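Local atomic coordinates of latency-associated nuclear antigen (Murid herpesvirus 4, PDB entry 4BLG), a protein that probably binds DNA through its C-terminal domain, the part present here, and associates with copies of itself. Residues Gly31-His36 / Gln59-Leu64. Sequence-based numbering, arbitrary orientation.
Sequences GHPPTH and QSKHVL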
ATOM      1  N   GLY A  31      16.264  12.986  14.397  1.00 50.31           N
ATOM      2  CA  GLY A  31      16.523  11.638  14.873  1.00 53.62           C
ATOM      3  C   GLY A  31      16.859  10.717  13.712  1.00 60.64           C
ATOM      4  O   GLY A  31      17.182  11.178  12.614  1.00 49.91           O
ATOM      5  N   HIS A  32      16.780   9.412  13.955  1.00 75.29           N
ATOM      6  CA  HIS A  32      17.164   8.417  12.955  1.00 72.98           C
ATOM      7  C   HIS A  32      16.000   7.511  12.596  1.00 58.77           C
ATOM      8  O   HIS A  32      15.292   7.027  13.478  1.00 52.50           O
ATOM      9  CB  HIS A  32      18.314   7.564  13.482  1.00 83.43           C
ATOM     10  CG  HIS A  32      19.577   8.331  13.694  1.00 98.34           C
ATOM     11  ND1 HIS A  32      20.008   8.732  14.943  1.00105.34           N
ATOM     12  CD2 HIS A  32      20.503   8.784  12.818  1.00104.35           C
ATOM     13  CE1 HIS A  32      21.144   9.389  14.824  1.00113.05           C
ATOM     14  NE2 HIS A  32      21.469   9.437  13.542  1.00114.24           N
ATOM     15  N   PRO A  33      15.801   7.266  11.291  1.00 52.38           N
ATOM     16  CA  PRO A  33      14.715   6.356  10.933  1.00 53.00           C
ATOM     17  C   PRO A  33      15.030   4.971  11.446  1.00 46.40           C
ATOM     18  O   PRO A  33      16.192   4.673  11.705  1.00 48.67           O
ATOM     19  CB  PRO A  33      14.719   6.378   9.403  1.00 43.36           C
ATOM     20  CG  PRO A  33      16.102   6.744   9.035  1.00 67.50           C
ATOM     21  CD  PRO A  33      16.612   7.648  10.124  1.00 57.76           C
ATOM     22  N   PRO A  34      14.008   4.134  11.608  1.00 45.67           N
ATOM     23  CA  PRO A  34      14.310   2.778  12.049  1.00 46.09           C
ATOM     24  C   PRO A  34      15.029   2.031  10.934  1.00 46.76           C
ATOM     25  O   PRO A  34      15.034   2.472   9.782  1.00 47.15           O
ATOM     26  CB  PRO A  34      12.930   2.183  12.297  1.00 53.42           C
ATOM     27  CG  PRO A  34      12.027   2.923  11.365  1.00 41.68           C
ATOM     28  CD  PRO A  34      12.587   4.307  11.252  1.00 47.93           C
ATOM     29  N   THR A  35      15.619   0.898  11.275  1.00 48.94           N
ATOM     30  CA  THR A  35      16.402   0.143  10.313  1.00 50.14           C
ATOM     31  C   THR A  35      15.491  -0.494   9.280  1.00 54.17           C
ATOM     32  O   THR A  35      15.830  -0.540   8.098  1.00 53.55           O
ATOM     33  CB  THR A  35      17.217  -0.935  11.013  1.00 53.33           C
ATOM     34  OG1 THR A  35      18.082  -0.313  11.968  1.00 55.39           O
ATOM     35  CG2 THR A  35      18.050  -1.730  10.000  1.00 54.87           C
ATOM     36  N   HIS A  36      14.334  -0.973   9.733  1.00 51.98           N
ATOM     37  CA  HIS A  36      13.347  -1.587   8.847  1.00 47.57           C
ATOM     38  C   HIS A  36      11.942  -1.135   9.217  1.00 46.64           C
ATOM     39  O   HIS A  36      11.650  -0.856  10.380  1.00 44.96           O
ATOM     40  CB  HIS A  36      13.420  -3.116   8.925  1.00 52.21           C
ATOM     41  CG  HIS A  36      14.737  -3.685   8.501  1.00 58.91           C
ATOM     42  ND1 HIS A  36      15.372  -3.307   7.337  1.00 61.14           N
ATOM     43  CD2 HIS A  36      15.534  -4.613   9.081  1.00 62.23           C
ATOM     44  CE1 HIS A  36      16.507  -3.974   7.221  1.00 61.53           C
ATOM     45  NE2 HIS A  36      16.629  -4.773   8.266  1.00 61.07           N
ATOM     46  N   GLN A  59       4.395  12.696   8.258  1.00 30.29           N
ATOM     47  CA  GLN A  59       5.776  12.571   7.815  1.00 31.42           C
ATOM     48  C   GLN A  59       6.702  12.920   8.969  1.00 32.37           C
ATOM     49  O   GLN A  59       6.463  13.878   9.703  1.00 38.11           O
ATOM     50  CB  GLN A  59       6.059  13.523   6.653  1.00 28.79           C
ATOM     51  CG  GLN A  59       5.176  13.331   5.437  1.00 38.54           C
ATOM     52  CD  GLN A  59       5.481  12.056   4.674  1.00 36.88           C
ATOM     53  OE1 GLN A  59       6.332  11.257   5.076  1.00 30.40           O
ATOM     54  NE2 GLN A  59       4.784  11.861   3.556  1.00 29.19           N
ATOM     55  N   SER A  60       7.762  12.141   9.122  1.00 39.13           N
ATOM     56  CA  SER A  60       8.798  12.425  10.107  1.00 43.29           C
ATOM     57  C   SER A  60       9.949  11.456   9.885  1.00 38.80           C
ATOM     58  O   SER A  60      10.015  10.772   8.862  1.00 43.90           O
ATOM     59  CB  SER A  60       8.266  12.270  11.530  1.00 39.58           C
ATOM     60  OG  SER A  60       8.116  10.899  11.852  1.00 44.89           O
ATOM     61  N   LYS A  61      10.852  11.391  10.851  1.00 39.85           N
ATOM     62  CA  LYS A  61      11.971  10.471  10.759  1.00 48.07           C
ATOM     63  C   LYS A  61      11.519   9.030  10.977  1.00 46.72           C
ATOM     64  O   LYS A  61      12.193   8.094  10.549  1.00 44.50           O
ATOM     65  CB  LYS A  61      13.044  10.838  11.785  1.00 52.75           C
ATOM     66  CG  LYS A  61      14.388  11.151  11.174  1.00 57.16           C
ATOM     67  CD  LYS A  61      14.326  12.371  10.282  1.00 56.87           C
ATOM     68  CE  LYS A  61      15.716  12.786   9.837  1.00 68.09           C
ATOM     69  NZ  LYS A  61      15.710  14.110   9.167  1.00 78.61           N
ATOM     70  N   HIS A  62      10.385   8.846  11.647  1.00 37.34           N
ATOM     71  CA  HIS A  62       9.931   7.505  11.994  1.00 41.85           C
ATOM     72  C   HIS A  62       8.620   7.115  11.320  1.00 35.06           C
ATOM     73  O   HIS A  62       8.135   5.999  11.504  1.00 35.38           O
ATOM     74  CB  HIS A  62       9.794   7.375  13.508  1.00 38.72           C
ATOM     75  CG  HIS A  62      11.100   7.421  14.236  1.00 63.57           C
ATOM     76  ND1 HIS A  62      11.917   8.530  14.227  1.00 73.11           N
ATOM     77  CD2 HIS A  62      11.735   6.492  14.988  1.00 67.05           C
ATOM     78  CE1 HIS A  62      12.996   8.287  14.948  1.00 76.70           C
ATOM     79  NE2 HIS A  62      12.911   7.057  15.421  1.00 74.78           N
ATOM     80  N   VAL A  63       8.052   8.034  10.549  1.00 33.46           N
ATOM     81  CA  VAL A  63       6.817   7.784   9.817  1.00 31.49           C
ATOM     82  C   VAL A  63       7.009   8.335   8.426  1.00 34.52           C
ATOM     83  O   VAL A  63       7.281   9.521   8.269  1.00 30.53           O
ATOM     84  CB  VAL A  63       5.596   8.514  10.432  1.00 31.76           C
ATOM     85  CG1 VAL A  63       4.302   7.931   9.885  1.00 30.86           C
ATOM     86  CG2 VAL A  63       5.616   8.430  11.948  1.00 39.57           C
ATOM     87  N   LEU A  64       6.882   7.479   7.415  1.00 32.19           N
ATOM     88  CA  LEU A  64       7.019   7.921   6.036  1.00 28.81           C
ATOM     89  C   LEU A  64       5.753   7.570   5.284  1.00 29.90           C
ATOM     90  O   LEU A  64       5.289   6.433   5.340  1.00 35.09           O
ATOM     91  CB  LEU A  64       8.219   7.254   5.379  1.00 29.92           C
ATOM     92  CG  LEU A  64       9.517   7.268   6.193  1.00 35.51           C
ATOM     93  CD1 LEU A  64      10.602   6.528   5.436  1.00 41.26           C
ATOM     94  CD2 LEU A  64       9.973   8.677   6.504  1.00 38.49           C
TER
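The carbonyl O of Lys61 lies against two consecutive prolines. Pro33 CA approaches Lys61 O at 3.1 Å in a CA-H...O contact, bent to 129° at the hydrogen. Pro33 CB is 3.3 Å from the same Lys61 O, and Pro34 CD borders it more loosely. A second carbonyl, His32 O, meets the imidazole of His62. His32 O is 3.0 Å from His62 CE1 and comes to the ring obliquely. NE2 of His62 is nearly as close to it, but the angle is too poor for a hydrogen bond. CG of His62 sits anti to its carbonyl carbon (chi1 -68°), and the ring end comes nearer to His32. The third carbonyl, Gly31 O, meets the side chain of Lys61 at CG, 3.1 Å away. The Lys61 chain bends at chi2 (63°), and CE also stays 3.5 Å from Gly31 O. Beyond it, NZ makes a weak hydrogen bond to Pro29 O.

The 59-64 loop has its own support. Ser60 OG accepts from His62 N at 3.1 Å, forming an ST turn, and also hydrogen-bonds Leu26 O. Within the LANA1-like DNA-binding domain, the contact joins the loop before strand 39-45 to the loop before strand 64-70, one of the two outer strands of the antiparallel sheet within this chain. The second subunit packs here too, with its Val74 on Pro33 and its Pro75 on Lys61. With no hydrogen bond across the two segments, one CA-H...O contact and close carbonyl-to-carbon packing hold the loops together.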